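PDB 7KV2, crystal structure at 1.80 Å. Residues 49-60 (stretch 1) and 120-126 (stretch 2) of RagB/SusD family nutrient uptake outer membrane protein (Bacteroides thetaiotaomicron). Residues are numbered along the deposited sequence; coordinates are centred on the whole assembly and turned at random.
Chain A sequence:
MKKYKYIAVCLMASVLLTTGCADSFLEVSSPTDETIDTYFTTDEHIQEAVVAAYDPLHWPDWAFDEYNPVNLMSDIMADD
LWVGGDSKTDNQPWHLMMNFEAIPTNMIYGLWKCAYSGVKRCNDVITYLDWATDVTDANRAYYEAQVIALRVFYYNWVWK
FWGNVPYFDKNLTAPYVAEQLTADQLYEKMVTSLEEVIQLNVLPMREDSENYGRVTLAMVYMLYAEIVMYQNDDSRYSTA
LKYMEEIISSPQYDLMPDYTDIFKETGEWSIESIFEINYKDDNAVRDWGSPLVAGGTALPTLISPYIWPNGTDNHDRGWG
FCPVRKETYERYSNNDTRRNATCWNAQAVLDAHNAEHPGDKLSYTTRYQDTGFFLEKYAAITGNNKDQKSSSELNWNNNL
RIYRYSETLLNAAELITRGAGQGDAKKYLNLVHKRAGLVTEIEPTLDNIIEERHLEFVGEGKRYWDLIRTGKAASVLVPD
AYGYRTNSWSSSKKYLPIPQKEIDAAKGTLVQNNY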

# COMPACT_ATOMS: atom_id res chain seq x y z
N ALA A 49 18.07 -1.45 -17.30
CA ALA A 49 17.69 -2.61 -16.44
C ALA A 49 17.27 -2.14 -15.04
O ALA A 49 16.33 -2.75 -14.45
N VAL A 50 17.96 -1.17 -14.46
CA VAL A 50 17.60 -0.63 -13.12
C VAL A 50 16.20 -0.01 -13.23
O VAL A 50 15.33 -0.35 -12.43
N VAL A 51 15.96 0.83 -14.24
CA VAL A 51 14.62 1.43 -14.49
C VAL A 51 13.60 0.29 -14.62
O VAL A 51 12.56 0.34 -13.93
N ALA A 52 13.89 -0.74 -15.42
CA ALA A 52 12.95 -1.87 -15.60
C ALA A 52 12.62 -2.54 -14.26
O ALA A 52 11.48 -3.01 -14.12
N ALA A 53 13.55 -2.60 -13.30
CA ALA A 53 13.34 -3.29 -12.00
C ALA A 53 12.25 -2.59 -11.17
O ALA A 53 11.74 -3.23 -10.23
N TYR A 54 12.00 -1.30 -11.43
CA TYR A 54 10.94 -0.50 -10.76
C TYR A 54 9.56 -0.79 -11.35
O TYR A 54 8.54 -0.46 -10.70
N ASP A 55 9.45 -1.33 -12.57
CA ASP A 55 8.14 -1.31 -13.28
C ASP A 55 7.10 -2.13 -12.53
O ASP A 55 5.94 -1.72 -12.47
N PRO A 56 7.42 -3.33 -11.99
CA PRO A 56 6.40 -4.15 -11.33
C PRO A 56 5.76 -3.48 -10.09
O PRO A 56 4.68 -3.88 -9.70
N LEU A 57 6.40 -2.46 -9.52
CA LEU A 57 5.75 -1.61 -8.48
C LEU A 57 4.36 -1.17 -8.95
O LEU A 57 3.44 -1.16 -8.07
N HIS A 58 4.19 -0.78 -10.21
CA HIS A 58 2.93 -0.16 -10.68
C HIS A 58 2.06 -1.18 -11.40
O HIS A 58 1.14 -0.76 -12.02
N TRP A 59 2.30 -2.48 -11.25
CA TRP A 59 1.50 -3.52 -11.95
C TRP A 59 0.26 -4.02 -11.21
O TRP A 59 -0.72 -4.28 -11.89
N PRO A 60 0.31 -4.36 -9.89
CA PRO A 60 -0.66 -5.28 -9.30
C PRO A 60 -2.12 -4.83 -9.31
O PRO A 60 -3.02 -5.69 -9.33
N LYS A 120 12.81 -11.02 -10.04
CA LYS A 120 13.59 -11.50 -11.21
C LYS A 120 14.33 -10.32 -11.84
O LYS A 120 15.50 -10.46 -12.15
N ARG A 121 13.66 -9.17 -12.00
CA ARG A 121 14.31 -8.00 -12.64
C ARG A 121 15.44 -7.47 -11.77
O ARG A 121 16.45 -7.04 -12.36
N CYS A 122 15.30 -7.49 -10.44
CA CYS A 122 16.34 -7.09 -9.46
C CYS A 122 17.56 -8.02 -9.61
O CYS A 122 18.70 -7.51 -9.66
N ASN A 123 17.32 -9.33 -9.62
CA ASN A 123 18.37 -10.37 -9.77
C ASN A 123 19.13 -10.17 -11.09
O ASN A 123 20.39 -10.33 -11.09
N ASP A 124 18.42 -9.85 -12.18
CA ASP A 124 19.01 -9.60 -13.53
C ASP A 124 20.08 -8.51 -13.41
O ASP A 124 21.18 -8.70 -13.96
N VAL A 125 19.78 -7.41 -12.72
CA VAL A 125 20.74 -6.28 -12.57
C VAL A 125 21.99 -6.74 -11.81
O VAL A 125 23.11 -6.32 -12.21
N ILE A 126 21.85 -7.52 -10.74
CA ILE A 126 23.02 -8.01 -9.96
C ILE A 126 23.87 -8.90 -10.88
O ILE A 126 25.12 -8.83 -10.80

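Small side chains line the closest part of this contact. The helix of residues 49-53 runs nearly antiparallel to helix 120-126, at 160°, and the axes come within 8.7 Å. Val125, a t rotamer pointing toward stretch 1, fills the apolar end: its CG2 lies 3.5 Å from Ala49 CB, and its CG1 lies 3.9 Å from CG2 of Val50. The CA-to-CB bond of Val50 points away, yet its t rotamer still leaves CG2 within reach. One turn along, Ala53 lies nearest Arg121, its CA-to-CB bond sideways, their CA atoms 4.9 Å apart; a bare methyl at Ala53 accompanies this close backbone approach, with Ala53 CA 3.8 Å from Arg121 CB. Cys122, in the m rotamer, adds its sulfur beside the same alanine, SG to Ala53 CB at 4.1 Å.

From this alanine seam the contact passes to one long side chain. Arg121 leaves its helix with chi1 m and then extends, chi2 and chi3 both t, so that its aliphatic part passes Pro56 (CD to Pro56 CG, 4.0 Å) before the guanidinium reaches the backbone of Ala52, where Arg121 NH1 donates to Ala52 O at 3.0 Å and 163°, an acceptor near the guanidinium plane that also receives the backbone N of Asp55. Trp59, chi1 m, covers one guanidinium face with the edge of its indole, CH2 to Arg121 NH2 at 3.5 Å.

Charge is settled at the outer edge. Asp55 OD2 and Arg121 NH1 form a long salt bridge at 3.9 Å, and water 2 bridges them, donating to Asp55 OD2 (2.6 Å) and accepting from Arg121 NH1 (2.8 Å). The other carboxylate oxygen, Asp55 OD1, accepts from His58 NE2 at 2.9 Å. Between the helices, water 1 donates to Ala49 O (2.7 Å) and to Arg121 O (2.8 Å), tying two backbone carbonyls together.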

# COMPACT_ATOMS: atom_id res chain seq x y z
CB ALA A 49 18.84 -3.58 -16.32
CB VAL A 50 18.66 0.33 -12.56
CG1 VAL A 50 18.20 0.96 -11.24
CG2 VAL A 50 20.00 -0.37 -12.35
CB VAL A 51 14.63 2.36 -15.71
CG1 VAL A 51 13.22 2.83 -16.06
CG2 VAL A 51 15.55 3.55 -15.48
CB ALA A 52 13.50 -2.87 -16.58
CB ALA A 53 14.60 -3.37 -11.21
CB TYR A 54 11.22 1.00 -10.87
CG TYR A 54 12.32 1.56 -10.00
CD1 TYR A 54 13.64 1.55 -10.42
CD2 TYR A 54 12.05 2.11 -8.77
CE1 TYR A 54 14.65 2.07 -9.62
CE2 TYR A 54 13.05 2.67 -7.96
CZ TYR A 54 14.36 2.65 -8.39
OH TYR A 54 15.35 3.17 -7.60
CB ASP A 55 8.27 -1.77 -14.73
CG ASP A 55 8.62 -0.63 -15.66
OD1 ASP A 55 7.96 0.42 -15.59
OD2 ASP A 55 9.58 -0.80 -16.44
CB PRO A 56 7.18 -5.43 -11.00
CG PRO A 56 8.20 -5.49 -12.12
CD PRO A 56 8.70 -4.06 -12.17
CB LEU A 57 6.59 -0.36 -8.15
CG LEU A 57 7.89 -0.62 -7.40
CD1 LEU A 57 8.67 0.67 -7.30
CD2 LEU A 57 7.67 -1.25 -6.03
CB HIS A 58 3.14 1.10 -11.54
CG HIS A 58 3.88 0.90 -12.82
ND1 HIS A 58 3.27 0.48 -13.99
CD2 HIS A 58 5.18 1.07 -13.11
CE1 HIS A 58 4.19 0.39 -14.95
NE2 HIS A 58 5.36 0.77 -14.44
CB TRP A 59 2.42 -4.73 -12.25
CG TRP A 59 3.41 -4.46 -13.34
CD1 TRP A 59 3.63 -3.30 -14.01
CD2 TRP A 59 4.37 -5.42 -13.86
NE1 TRP A 59 4.65 -3.47 -14.91
CE2 TRP A 59 5.13 -4.75 -14.84
CE3 TRP A 59 4.64 -6.76 -13.58
CZ2 TRP A 59 6.14 -5.39 -15.56
CZ3 TRP A 59 5.63 -7.40 -14.31
CH2 TRP A 59 6.36 -6.72 -15.28
CB PRO A 60 -0.22 -5.51 -7.84
CG PRO A 60 0.91 -4.59 -7.58
CD PRO A 60 1.35 -4.03 -8.92
CB LYS A 120 12.71 -12.20 -12.25
CG LYS A 120 12.27 -13.61 -11.84
CD LYS A 120 11.24 -14.27 -12.73
CE LYS A 120 11.06 -15.75 -12.43
NZ LYS A 120 9.68 -16.21 -12.73
CB ARG A 121 13.27 -6.93 -13.00
CG ARG A 121 12.30 -7.43 -14.05
CD ARG A 121 11.38 -6.32 -14.46
NE ARG A 121 10.52 -6.74 -15.54
CZ ARG A 121 9.94 -5.93 -16.37
NH1 ARG A 121 10.11 -4.62 -16.26
NH2 ARG A 121 9.21 -6.43 -17.35
CB CYS A 122 15.79 -7.07 -8.03
SG CYS A 122 14.59 -5.70 -7.80
CB ASN A 123 17.73 -11.76 -9.61
CG ASN A 123 17.35 -12.05 -8.17
OD1 ASN A 123 17.80 -11.36 -7.25
ND2 ASN A 123 16.60 -13.12 -7.99
CB ASP A 124 18.01 -9.12 -14.57
CG ASP A 124 17.05 -10.17 -15.10
OD1 ASP A 124 17.34 -11.37 -14.95
OD2 ASP A 124 16.03 -9.78 -15.67
CB VAL A 125 20.08 -5.04 -11.93
CG1 VAL A 125 21.11 -4.03 -11.46
CG2 VAL A 125 19.11 -4.41 -12.92
CB ILE A 126 22.59 -8.76 -8.69
CG1 ILE A 126 21.79 -7.86 -7.74
CG2 ILE A 126 23.79 -9.39 -7.98
CD1 ILE A 126 22.47 -6.55 -7.40
O HOH W 1 15.97 -5.40 -14.62
O HOH W 2 9.28 -2.78 -18.17